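PDB 3G9K: capsule biosynthesis protein CapD proenzyme from Bacillus anthracis, which cleaves the poly-gamma-D-glutamate capsule and forms an amide bond between its fragments and meso-diaminopimelic acid of the peptidoglycan. Local coordinates for residues I82-T87 with E109-N114; S241-L246 with N297-D302. All blocks are in the same frame, centred on the assembly; numbering follows the deposited sequence.

Contact 1. Residues I82-T87 with E109-N114; sequences IDYRET and EYIHDN
I82, one residue before the end of strand 79-83, meets I111 of helix 109-114 through the fork of its own branches. CG1 of I111 is the bump: it stands 4.0 Å from I82 CG1, with CB and CG2 of I82 almost as near, nearly equal separations that place it in the shallow hollow of the branch point. The CA atoms of I82 and I111 are 7.5 Å apart, and the two side chains run side by side, pointing opposite ways.

Beyond this pair, I111 reaches farther with its tip. Its chi2 of 165° stretches the chain out, so that CD1 approaches CE2 of the Y84 ring at 3.8 Å, obliquely; the Y84 and I111 side chains cross at about a right angle. I82 CG2 also comes near the Y110 ring, 4.3 Å from CD1, at a slant. I82 CG2 thus rests in the notch between Y110 and I111, two successive helix residues. The Y110 ring is backed by N114, whose ND2 lies 3.2 Å above the ring plane over its centre while donating to Y110 O at 2.8 Å.

No hydrogen bond crosses between the segments, so this contact is wholly apolar. Within segment 82-87, D83 OD1 accepts from R85 N with an N-H...O angle of 165°, an Asx turn where the strand ends. D83 OD1 also forms a salt bridge with R55 of the partner CapD chain, and Y84 OH is hydrogen-bonded to N18 OD1 of that chain.

The contact lays helix 104-115 against the antiparallel sheet, consistent with a helix layer of an Ntn-hydrolase sandwich. I82 and Y110 both touch V220 of strand 219-228, next to strand 79-83, while I111 packs on V45 and I49 of helix 44-58.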
ATOM      1  N   ILE A  82      -6.856  11.232   0.149  1.00 21.84           N
ATOM      2  CA  ILE A  82      -7.462  11.106   1.469  1.00 21.31           C
ATOM      3  C   ILE A  82      -6.518  10.349   2.442  1.00 21.57           C
ATOM      4  O   ILE A  82      -6.130   9.207   2.198  1.00 20.88           O
ATOM      5  CB  ILE A  82      -8.821  10.426   1.421  1.00 21.03           C
ATOM      6  CG1 ILE A  82      -9.664  10.980   0.275  1.00 23.42           C
ATOM      7  CG2 ILE A  82      -9.501  10.562   2.788  1.00 18.29           C
ATOM      8  CD1 ILE A  82      -9.723  12.480   0.271  1.00 28.38           C
ATOM      9  N   ASP A  83      -6.150  11.032   3.517  1.00 21.78           N
ATOM     10  CA  ASP A  83      -5.278  10.526   4.553  1.00 21.38           C
ATOM     11  C   ASP A  83      -6.119   9.969   5.714  1.00 21.96           C
ATOM     12  O   ASP A  83      -6.694  10.733   6.500  1.00 21.75           O
ATOM     13  CB  ASP A  83      -4.369  11.668   5.046  1.00 22.01           C
ATOM     14  CG  ASP A  83      -3.368  11.210   6.125  1.00 23.41           C
ATOM     15  OD1 ASP A  83      -3.569  10.140   6.746  1.00 25.02           O
ATOM     16  OD2 ASP A  83      -2.339  11.882   6.327  1.00 26.75           O
ATOM     17  N   TYR A  84      -6.174   8.640   5.836  1.00 20.13           N
ATOM     18  CA  TYR A  84      -6.845   7.989   6.968  1.00 19.77           C
ATOM     19  C   TYR A  84      -5.853   7.113   7.777  1.00 19.69           C
ATOM     20  O   TYR A  84      -6.169   6.041   8.286  1.00 18.54           O
ATOM     21  CB  TYR A  84      -8.098   7.221   6.502  1.00 19.22           C
ATOM     22  CG  TYR A  84      -7.864   6.342   5.262  1.00 17.70           C
ATOM     23  CD1 TYR A  84      -7.607   4.995   5.377  1.00 17.04           C
ATOM     24  CD2 TYR A  84      -7.897   6.884   3.995  1.00 18.65           C
ATOM     25  CE1 TYR A  84      -7.380   4.224   4.265  1.00 14.37           C
ATOM     26  CE2 TYR A  84      -7.659   6.130   2.891  1.00 18.22           C
ATOM     27  CZ  TYR A  84      -7.425   4.783   3.021  1.00 17.82           C
ATOM     28  OH  TYR A  84      -7.177   4.039   1.886  1.00 15.98           O
ATOM     29  N   ARG A  85      -4.658   7.655   7.945  1.00 20.08           N
ATOM     30  CA  ARG A  85      -3.660   7.066   8.746  1.00 22.81           C
ATOM     31  C   ARG A  85      -4.073   7.222  10.208  1.00 22.22           C
ATOM     32  O   ARG A  85      -4.734   8.213  10.566  1.00 20.57           O
ATOM     33  CB  ARG A  85      -2.346   7.784   8.456  1.00 23.09           C
ATOM     34  CG  ARG A  85      -1.151   7.144   9.050  1.00 27.52           C
ATOM     35  CD  ARG A  85       0.119   7.576   8.299  1.00 28.82           C
ATOM     36  NE  ARG A  85       1.316   7.102   8.986  1.00 33.88           N
ATOM     37  CZ  ARG A  85       1.722   5.837   8.995  1.00 32.84           C
ATOM     38  NH1 ARG A  85       1.039   4.882   8.363  1.00 36.05           N
ATOM     39  NH2 ARG A  85       2.837   5.522   9.638  1.00 35.56           N
ATOM     40  N   GLU A  86      -3.665   6.268  11.034  1.00 21.56           N
ATOM     41  CA  GLU A  86      -3.959   6.301  12.466  1.00 22.24           C
ATOM     42  C   GLU A  86      -3.343   7.527  13.129  1.00 22.66           C
ATOM     43  O   GLU A  86      -2.350   8.062  12.668  1.00 21.31           O
ATOM     44  CB  GLU A  86      -3.489   5.035  13.185  1.00 23.23           C
ATOM     45  CG  GLU A  86      -3.900   3.767  12.547  1.00 26.37           C
ATOM     46  CD  GLU A  86      -2.868   3.191  11.592  1.00 26.77           C
ATOM     47  OE1 GLU A  86      -2.134   3.939  10.872  1.00 28.36           O
ATOM     48  OE2 GLU A  86      -2.813   1.938  11.554  1.00 28.84           O
ATOM     49  N   THR A  87      -3.964   7.971  14.214  1.00 23.74           N
ATOM     50  CA  THR A  87      -3.469   9.121  14.962  1.00 23.55           C
ATOM     51  C   THR A  87      -3.060   8.698  16.385  1.00 23.44           C
ATOM     52  O   THR A  87      -3.592   7.736  16.968  1.00 21.20           O
ATOM     53  CB  THR A  87      -4.526  10.267  14.942  1.00 24.23           C
ATOM     54  OG1 THR A  87      -5.800   9.730  15.334  1.00 23.15           O
ATOM     55  CG2 THR A  87      -4.629  10.868  13.519  1.00 23.89           C
ATOM     56  N   GLU A 109     -15.740   5.768   5.078  1.00 17.41           N
ATOM     57  CA  GLU A 109     -16.998   6.504   5.142  1.00 18.37           C
ATOM     58  C   GLU A 109     -16.884   7.899   4.538  1.00 19.22           C
ATOM     59  O   GLU A 109     -17.796   8.329   3.826  1.00 19.55           O
ATOM     60  CB  GLU A 109     -17.535   6.622   6.558  1.00 18.80           C
ATOM     61  CG  GLU A 109     -18.877   7.386   6.620  1.00 18.39           C
ATOM     62  CD  GLU A 109     -19.556   7.179   7.937  1.00 18.84           C
ATOM     63  OE1 GLU A 109     -20.064   6.066   8.171  1.00 21.88           O
ATOM     64  OE2 GLU A 109     -19.538   8.113   8.739  1.00 22.18           O
ATOM     65  N   TYR A 110     -15.803   8.610   4.845  1.00 21.17           N
ATOM     66  CA  TYR A 110     -15.514   9.925   4.266  1.00 20.52           C
ATOM     67  C   TYR A 110     -15.389   9.894   2.737  1.00 20.38           C
ATOM     68  O   TYR A 110     -15.924  10.741   2.021  1.00 19.88           O
ATOM     69  CB  TYR A 110     -14.227  10.512   4.843  1.00 23.84           C
ATOM     70  CG  TYR A 110     -13.958  11.920   4.347  1.00 24.19           C
ATOM     71  CD1 TYR A 110     -13.447  12.145   3.066  1.00 28.54           C
ATOM     72  CD2 TYR A 110     -14.266  13.036   5.144  1.00 26.97           C
ATOM     73  CE1 TYR A 110     -13.254  13.422   2.597  1.00 28.62           C
ATOM     74  CE2 TYR A 110     -14.062  14.330   4.676  1.00 28.24           C
ATOM     75  CZ  TYR A 110     -13.565  14.504   3.414  1.00 28.29           C
ATOM     76  OH  TYR A 110     -13.369  15.780   2.938  1.00 30.49           O
ATOM     77  N   ILE A 111     -14.650   8.907   2.253  1.00 19.27           N
ATOM     78  CA  ILE A 111     -14.493   8.656   0.827  1.00 19.58           C
ATOM     79  C   ILE A 111     -15.830   8.377   0.195  1.00 19.95           C
ATOM     80  O   ILE A 111     -16.172   8.940  -0.819  1.00 19.53           O
ATOM     81  CB  ILE A 111     -13.521   7.463   0.587  1.00 20.11           C
ATOM     82  CG1 ILE A 111     -12.102   7.936   0.962  1.00 19.26           C
ATOM     83  CG2 ILE A 111     -13.621   6.930  -0.897  1.00 17.97           C
ATOM     84  CD1 ILE A 111     -10.989   6.813   1.146  1.00 16.84           C
ATOM     85  N   HIS A 112     -16.604   7.466   0.789  1.00 21.47           N
ATOM     86  CA  HIS A 112     -17.918   7.218   0.260  1.00 22.62           C
ATOM     87  C   HIS A 112     -18.799   8.479   0.159  1.00 23.39           C
ATOM     88  O   HIS A 112     -19.415   8.726  -0.885  1.00 23.31           O
ATOM     89  CB  HIS A 112     -18.664   6.199   1.121  1.00 23.07           C
ATOM     90  CG  HIS A 112     -20.107   6.099   0.758  1.00 24.60           C
ATOM     91  ND1 HIS A 112     -21.064   6.939   1.292  1.00 24.50           N
ATOM     92  CD2 HIS A 112     -20.739   5.331  -0.159  1.00 24.88           C
ATOM     93  CE1 HIS A 112     -22.232   6.666   0.734  1.00 24.57           C
ATOM     94  NE2 HIS A 112     -22.059   5.714  -0.165  1.00 23.64           N
ATOM     95  N   ASP A 113     -18.882   9.236   1.248  1.00 22.86           N
ATOM     96  CA  ASP A 113     -19.823  10.353   1.329  1.00 24.14           C
ATOM     97  C   ASP A 113     -19.432  11.503   0.415  1.00 25.34           C
ATOM     98  O   ASP A 113     -20.281  12.312   0.011  1.00 26.20           O
ATOM     99  CB  ASP A 113     -19.897  10.873   2.748  1.00 23.75           C
ATOM    100  CG  ASP A 113     -20.594   9.908   3.680  1.00 25.01           C
ATOM    101  OD1 ASP A 113     -21.094   8.836   3.247  1.00 28.00           O
ATOM    102  OD2 ASP A 113     -20.626  10.215   4.872  1.00 30.66           O
ATOM    103  N   ASN A 114     -18.154  11.594   0.081  1.00 25.78           N
ATOM    104  CA  ASN A 114     -17.689  12.732  -0.685  1.00 26.02           C
ATOM    105  C   ASN A 114     -17.307  12.400  -2.122  1.00 26.58           C
ATOM    106  O   ASN A 114     -17.314  13.303  -2.986  1.00 26.15           O
ATOM    107  CB  ASN A 114     -16.546  13.426   0.043  1.00 27.20           C
ATOM    108  CG  ASN A 114     -16.992  14.054   1.352  1.00 27.93           C
ATOM    109  OD1 ASN A 114     -17.666  15.098   1.359  1.00 27.66           O
ATOM    110  ND2 ASN A 114     -16.661  13.408   2.468  1.00 28.27           N
TER

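Contact 2. Residues S241-L246 with N297-D302; sequences SGVTLL and NKMVSD
The first turn of helix 242-254 faces the end of a weakly bonded helical turn, 297-299, and the CA atoms of V243 and V300 come within 6.1 Å. Chain direction changes after V300: S301 has left helical angles (psi 150°) and occupies the N-cap of helix 302-306, its OG capping Y304 N while also donating to K298 O at 2.8 Å.

V300 supplies the main bump. Its CG1, anti to the carbonyl carbon (chi1 -62°), is 3.8 Å from both CA and CG1 of V243 and 4.0 Å from L246 CB, and so enters the hollow between two residues one helical turn apart. Here a helix lies against the four-stranded antiparallel sheet, as expected of the Ntn fold of gamma-glutamyltransferases; V300, in the turn before helix 302-306, touches V224 of strand 219-228 as V243 does.

L246 comes across V300 at about a right angle, its CD1 3.6 Å from V300 CB and 3.9 Å from V300 CG2. At the other end, V243 CG1 meets CB of M299, a selenomethionine, at 3.9 Å. Two polar links flank this apolar patch: M299 O accepts from Q247 NE2, and D302 forms a salt bridge with K250.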
ATOM      1  N   SER A 241       5.267   9.536   1.639  1.00 24.89           N
ATOM      2  CA  SER A 241       6.582   9.814   1.042  1.00 24.68           C
ATOM      3  C   SER A 241       6.607   9.845  -0.491  1.00 22.54           C
ATOM      4  O   SER A 241       7.548   9.422  -1.123  1.00 22.93           O
ATOM      5  CB  SER A 241       7.569   8.784   1.577  1.00 24.54           C
ATOM      6  OG  SER A 241       7.768   9.059   2.953  1.00 26.46           O
ATOM      7  N   GLY A 242       5.579  10.404  -1.077  1.00 22.12           N
ATOM      8  CA  GLY A 242       5.578  10.647  -2.509  1.00 22.74           C
ATOM      9  C   GLY A 242       6.645  11.639  -2.951  1.00 22.92           C
ATOM     10  O   GLY A 242       7.203  11.481  -4.023  1.00 21.66           O
ATOM     11  N   VAL A 243       6.927  12.655  -2.138  1.00 22.97           N
ATOM     12  CA  VAL A 243       8.041  13.585  -2.465  1.00 23.74           C
ATOM     13  C   VAL A 243       9.380  12.831  -2.662  1.00 23.65           C
ATOM     14  O   VAL A 243      10.088  13.034  -3.647  1.00 23.94           O
ATOM     15  CB  VAL A 243       8.219  14.696  -1.408  1.00 24.12           C
ATOM     16  CG1 VAL A 243       9.541  15.448  -1.658  1.00 23.36           C
ATOM     17  CG2 VAL A 243       7.013  15.665  -1.403  1.00 27.09           C
ATOM     18  N   THR A 244       9.695  11.935  -1.742  1.00 23.64           N
ATOM     19  CA  THR A 244      10.927  11.153  -1.808  1.00 23.53           C
ATOM     20  C   THR A 244      10.971  10.297  -3.064  1.00 22.56           C
ATOM     21  O   THR A 244      11.986  10.219  -3.714  1.00 23.13           O
ATOM     22  CB  THR A 244      11.080  10.279  -0.560  1.00 22.99           C
ATOM     23  OG1 THR A 244      11.057  11.108   0.604  1.00 26.90           O
ATOM     24  CG2 THR A 244      12.390   9.490  -0.582  1.00 24.76           C
ATOM     25  N   LEU A 245       9.860   9.648  -3.398  1.00 22.54           N
ATOM     26  CA  LEU A 245       9.813   8.789  -4.583  1.00 23.02           C
ATOM     27  C   LEU A 245      10.034   9.594  -5.849  1.00 23.15           C
ATOM     28  O   LEU A 245      10.841   9.210  -6.698  1.00 21.87           O
ATOM     29  CB  LEU A 245       8.460   8.065  -4.652  1.00 22.95           C
ATOM     30  CG  LEU A 245       8.103   7.383  -5.968  1.00 23.22           C
ATOM     31  CD1 LEU A 245       9.190   6.420  -6.464  1.00 25.48           C
ATOM     32  CD2 LEU A 245       6.749   6.668  -5.768  1.00 24.00           C
ATOM     33  N   LEU A 246       9.358  10.737  -5.958  1.00 24.25           N
ATOM     34  CA  LEU A 246       9.470  11.578  -7.153  1.00 24.83           C
ATOM     35  C   LEU A 246      10.857  12.258  -7.323  1.00 24.94           C
ATOM     36  O   LEU A 246      11.365  12.381  -8.430  1.00 24.63           O
ATOM     37  CB  LEU A 246       8.392  12.668  -7.123  1.00 25.56           C
ATOM     38  CG  LEU A 246       7.647  12.991  -8.415  1.00 28.31           C
ATOM     39  CD1 LEU A 246       6.892  14.314  -8.283  1.00 25.86           C
ATOM     40  CD2 LEU A 246       8.474  12.903  -9.666  1.00 26.45           C
ATOM     41  N   ASN A 297       5.176  20.522  -3.696  1.00 37.37           N
ATOM     42  CA  ASN A 297       5.369  20.685  -5.139  1.00 37.61           C
ATOM     43  C   ASN A 297       6.706  21.331  -5.482  1.00 37.47           C
ATOM     44  O   ASN A 297       7.319  21.033  -6.516  1.00 37.05           O
ATOM     45  CB  ASN A 297       4.249  21.518  -5.740  1.00 36.93           C
ATOM     46  CG  ASN A 297       2.942  20.775  -5.831  1.00 36.60           C
ATOM     47  OD1 ASN A 297       2.842  19.598  -5.484  1.00 33.40           O
ATOM     48  ND2 ASN A 297       1.915  21.468  -6.315  1.00 35.25           N
ATOM     49  N   LYS A 298       7.150  22.221  -4.604  1.00 37.72           N
ATOM     50  CA  LYS A 298       8.424  22.883  -4.757  1.00 38.36           C
ATOM     51  C   LYS A 298       9.563  21.912  -4.415  1.00 37.94           C
ATOM     52  O   LYS A 298      10.648  22.003  -4.977  1.00 38.62           O
ATOM     53  CB  LYS A 298       8.453  24.160  -3.904  1.00 38.75           C
ATOM     54  CG  LYS A 298       7.345  25.164  -4.304  1.00 39.50           C
ATOM     55  CD  LYS A 298       7.287  26.426  -3.410  1.00 40.57           C
ATOM     56  CE  LYS A 298       6.044  27.289  -3.732  1.00 42.88           C
ATOM     57  NZ  LYS A 298       6.389  28.695  -4.163  1.00 45.61           N
HETATM   58  N   MSE A 299       9.298  20.964  -3.570  1.00 41.80           N
HETATM   59  CA  MSE A 299      10.308  19.967  -3.209  1.00 41.33           C
HETATM   60  C   MSE A 299      10.551  18.909  -4.304  1.00 40.89           C
HETATM   61  O   MSE A 299      11.504  18.134  -4.224  1.00 40.49           O
HETATM   62  CB  MSE A 299       9.933  19.285  -1.896  1.00 41.23           C
HETATM   63  CG  MSE A 299       9.987  20.184  -0.677  1.00 42.06           C
HETATM   64 SE   MSE A 299       9.650  19.154   0.941  0.50 42.37          SE
HETATM   65  CE  MSE A 299      11.406  18.358   1.172  1.00 43.16           C
ATOM     66  N   VAL A 300       9.697  18.838  -5.312  1.00 35.37           N
ATOM     67  CA  VAL A 300       9.837  17.886  -6.444  1.00 35.47           C
ATOM     68  C   VAL A 300      10.059  18.611  -7.792  1.00 35.77           C
ATOM     69  O   VAL A 300      10.015  17.996  -8.881  1.00 35.08           O
ATOM     70  CB  VAL A 300       8.592  16.973  -6.523  1.00 35.09           C
ATOM     71  CG1 VAL A 300       8.462  16.149  -5.247  1.00 34.01           C
ATOM     72  CG2 VAL A 300       7.345  17.815  -6.737  1.00 34.47           C
ATOM     73  N   SER A 301      10.285  19.926  -7.712  1.00 35.91           N
ATOM     74  CA  SER A 301      10.507  20.770  -8.884  1.00 36.73           C
ATOM     75  C   SER A 301      11.892  20.530  -9.480  1.00 36.95           C
ATOM     76  O   SER A 301      12.839  20.206  -8.759  1.00 36.13           O
ATOM     77  CB  SER A 301      10.380  22.260  -8.489  1.00 36.75           C
ATOM     78  OG  SER A 301      11.443  22.648  -7.625  1.00 36.46           O
ATOM     79  N   ASP A 302      12.017  20.718 -10.791  1.00 38.17           N
ATOM     80  CA  ASP A 302      13.326  20.600 -11.454  1.00 39.09           C
ATOM     81  C   ASP A 302      14.417  21.401 -10.735  1.00 39.41           C
ATOM     82  O   ASP A 302      15.555  20.936 -10.605  1.00 38.46           O
ATOM     83  CB  ASP A 302      13.259  21.044 -12.919  1.00 39.72           C
ATOM     84  CG  ASP A 302      12.495  20.074 -13.798  1.00 42.13           C
ATOM     85  OD1 ASP A 302      12.561  18.855 -13.537  1.00 46.87           O
ATOM     86  OD2 ASP A 302      11.837  20.530 -14.766  1.00 45.51           O
TER

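Overall arrangement
Both segments of contact 1 precede both segments of contact 2 in the sequence. Their centres are 23 Å apart and their nearest atoms about 9 Å, without touching. What joins them is the four-stranded antiparallel sheet: contact 1 uses strand 79-83 and reaches V220 on the adjacent strand 219-228, whereas contact 2 packs on V224 farther along that same strand. Different helices are involved, 104-115 in the first, 242-254 and the short 296-299 in the second. Both lie within the gamma-glutamyltransferase family region of this chain, the N-terminal piece of a proenzyme that yields a two-chain enzyme, and both have residues bonded to the partner CapD chain (D83, Y84 and R85; S241).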